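PDB 4TYZ: uncharacterized protein from Leishmania infantum, which is of unknown function but may bind and transfer sterols, and ends in a C-terminal GRAM domain. Local coordinates for residues A14-L19 against P41-F46. Numbering follows the deposited sequence.
Sequences AGETLL and PHWLCF
Glu16 grips His42 twice, once through each carboxylate oxygen. OE1 of Glu16 accepts the backbone N-H of His42 in the more bent of the two bonds (N to OE1 3.0 Å). OE2 takes the ring N-H at His42 ND1, 3.0 Å away, in an almost straight bond (173°). Histidine suits the place because its ring N-H lies beside its own backbone N-H, offering the carboxylate two donors. Both arrive on the syn side, slightly out of the carboxylate plane, and OE2 sits close to the plane of the imidazole, although the two flat groups are turned 50° apart. A bend in the glutamate chain (chi2 -73°) swings CD round toward His42; a side chain of this length can span the gap and serve a main-chain and a side-chain donor together. Thr40 OG1 also hydrogen-bonds OE1, a third bond that should limit the carboxylate's rotation.

This is a surface contact of the GRAM domain, a member of the PH-like clan. It joins the loop between helix 2-9 and strand 20-28 to the short connection between antiparallel strands 31-39 and 43-48.

The remaining touches are van der Waals. Glu16 OE1 also lies at the edge of the Trp43 indole, 3.7 Å from CD1, whose C-H gives the oxygen a suitable rim; carboxylate and ring are steeply turned. Pro41, whose fixed phi suits a turn and which has no N-H to offer, presents its ring to the loop: CD rests 3.2 Å from Thr17 O. The branched, non-polar end of Leu19 suits the proline ring, and its CD1 packs 4.0 Å from Pro41 CD.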
loop_
_atom_site.group_PDB
_atom_site.type_symbol
_atom_site.label_atom_id
_atom_site.label_comp_id
_atom_site.label_asym_id
_atom_site.label_seq_id
_atom_site.Cartn_x
_atom_site.Cartn_y
_atom_site.Cartn_z
ATOM N N ALA A 14 -4.332 -8.013 14.278
ATOM C CA ALA A 14 -3.353 -8.332 15.321
ATOM C C ALA A 14 -2.739 -9.729 15.189
ATOM O O ALA A 14 -1.681 -9.998 15.765
ATOM C CB ALA A 14 -3.986 -8.168 16.710
ATOM N N GLY A 15 -3.390 -10.608 14.435
ATOM C CA GLY A 15 -2.822 -11.923 14.181
ATOM C C GLY A 15 -2.010 -12.018 12.904
ATOM O O GLY A 15 -1.418 -13.061 12.607
ATOM N N GLU A 16 -1.999 -10.938 12.130
ATOM C CA GLU A 16 -1.250 -10.912 10.874
ATOM C C GLU A 16 0.222 -10.609 11.100
ATOM O O GLU A 16 0.554 -9.665 11.797
ATOM C CB GLU A 16 -1.827 -9.852 9.939
ATOM C CG GLU A 16 -3.210 -10.177 9.402
ATOM C CD GLU A 16 -3.163 -11.284 8.367
ATOM O OE1 GLU A 16 -2.563 -11.066 7.294
ATOM O OE2 GLU A 16 -3.706 -12.367 8.643
ATOM N N THR A 17 1.099 -11.408 10.508
ATOM C CA THR A 17 2.510 -11.055 10.522
ATOM C C THR A 17 2.774 -9.917 9.542
ATOM O O THR A 17 2.132 -9.808 8.493
ATOM C CB THR A 17 3.403 -12.239 10.160
ATOM O OG1 THR A 17 2.917 -12.834 8.954
ATOM C CG2 THR A 17 3.390 -13.270 11.275
ATOM N N LEU A 18 3.713 -9.054 9.905
ATOM C CA LEU A 18 4.099 -7.966 9.032
ATOM C C LEU A 18 5.258 -8.471 8.180
ATOM O O LEU A 18 6.379 -8.651 8.675
ATOM C CB LEU A 18 4.489 -6.721 9.835
ATOM C CG LEU A 18 4.777 -5.479 8.991
ATOM C CD1 LEU A 18 3.567 -5.117 8.142
ATOM C CD2 LEU A 18 5.174 -4.292 9.871
ATOM N N LEU A 19 4.982 -8.730 6.905
ATOM C CA LEU A 19 5.983 -9.321 6.022
ATOM C C LEU A 19 6.946 -8.286 5.483
ATOM O O LEU A 19 8.135 -8.562 5.323
ATOM C CB LEU A 19 5.314 -10.046 4.853
ATOM C CG LEU A 19 4.378 -11.188 5.232
ATOM C CD1 LEU A 19 3.720 -11.751 3.990
ATOM C CD2 LEU A 19 5.149 -12.268 5.981
ATOM N N PRO A 41 0.193 -11.368 5.206
ATOM C CA PRO A 41 -0.193 -12.472 4.321
ATOM C C PRO A 41 -1.569 -12.299 3.655
ATOM O O PRO A 41 -1.753 -12.782 2.537
ATOM C CB PRO A 41 -0.190 -13.684 5.264
ATOM C CG PRO A 41 0.808 -13.321 6.333
ATOM C CD PRO A 41 0.612 -11.836 6.542
ATOM N N HIS A 42 -2.500 -11.601 4.300
ATOM C CA HIS A 42 -3.853 -11.469 3.752
ATOM C C HIS A 42 -4.251 -10.046 3.372
ATOM O O HIS A 42 -5.272 -9.863 2.700
ATOM C CB HIS A 42 -4.884 -12.011 4.747
ATOM C CG HIS A 42 -4.747 -13.473 5.008
ATOM N ND1 HIS A 42 -4.283 -13.973 6.206
ATOM C CD2 HIS A 42 -4.989 -14.543 4.216
ATOM C CE1 HIS A 42 -4.250 -15.294 6.141
ATOM N NE2 HIS A 42 -4.671 -15.664 4.949
ATOM N N TRP A 43 -3.456 -9.058 3.786
ATOM C CA TRP A 43 -3.860 -7.654 3.668
ATOM C C TRP A 43 -2.804 -6.731 3.118
ATOM O O TRP A 43 -1.606 -6.870 3.370
ATOM C CB TRP A 43 -4.299 -7.094 5.050
ATOM C CG TRP A 43 -5.479 -7.817 5.604
ATOM C CD1 TRP A 43 -5.460 -8.991 6.305
ATOM C CD2 TRP A 43 -6.855 -7.440 5.482
ATOM N NE1 TRP A 43 -6.747 -9.371 6.630
ATOM C CE2 TRP A 43 -7.620 -8.435 6.136
ATOM C CE3 TRP A 43 -7.516 -6.359 4.888
ATOM C CZ2 TRP A 43 -9.016 -8.375 6.225
ATOM C CZ3 TRP A 43 -8.906 -6.299 4.965
ATOM C CH2 TRP A 43 -9.640 -7.305 5.627
ATOM N N LEU A 44 -3.302 -5.778 2.349
ATOM C CA LEU A 44 -2.528 -4.645 1.893
ATOM C C LEU A 44 -3.035 -3.435 2.650
ATOM O O LEU A 44 -4.209 -3.093 2.550
ATOM C CB LEU A 44 -2.691 -4.450 0.390
ATOM C CG LEU A 44 -1.944 -3.214 -0.081
ATOM C CD1 LEU A 44 -0.476 -3.380 0.232
ATOM C CD2 LEU A 44 -2.180 -2.979 -1.568
ATOM N N CYS A 45 -2.161 -2.796 3.424
ATOM C CA CYS A 45 -2.595 -1.693 4.288
ATOM C C CYS A 45 -1.749 -0.454 4.092
ATOM O O CYS A 45 -0.586 -0.539 3.713
ATOM C CB CYS A 45 -2.525 -2.082 5.767
ATOM S SG CYS A 45 -3.323 -3.651 6.137
ATOM N N PHE A 46 -2.342 0.690 4.390
ATOM C CA PHE A 46 -1.608 1.950 4.367
ATOM C C PHE A 46 -2.006 2.782 5.565
ATOM O O PHE A 46 -3.190 2.879 5.870
ATOM C CB PHE A 46 -1.886 2.730 3.074
ATOM C CG PHE A 46 -1.223 4.079 3.038
ATOM C CD1 PHE A 46 0.045 4.221 2.501
ATOM C CD2 PHE A 46 -1.859 5.196 3.566
ATOM C CE1 PHE A 46 0.673 5.468 2.481
ATOM C CE2 PHE A 46 -1.245 6.441 3.562
ATOM C CZ PHE A 46 0.019 6.585 3.006
#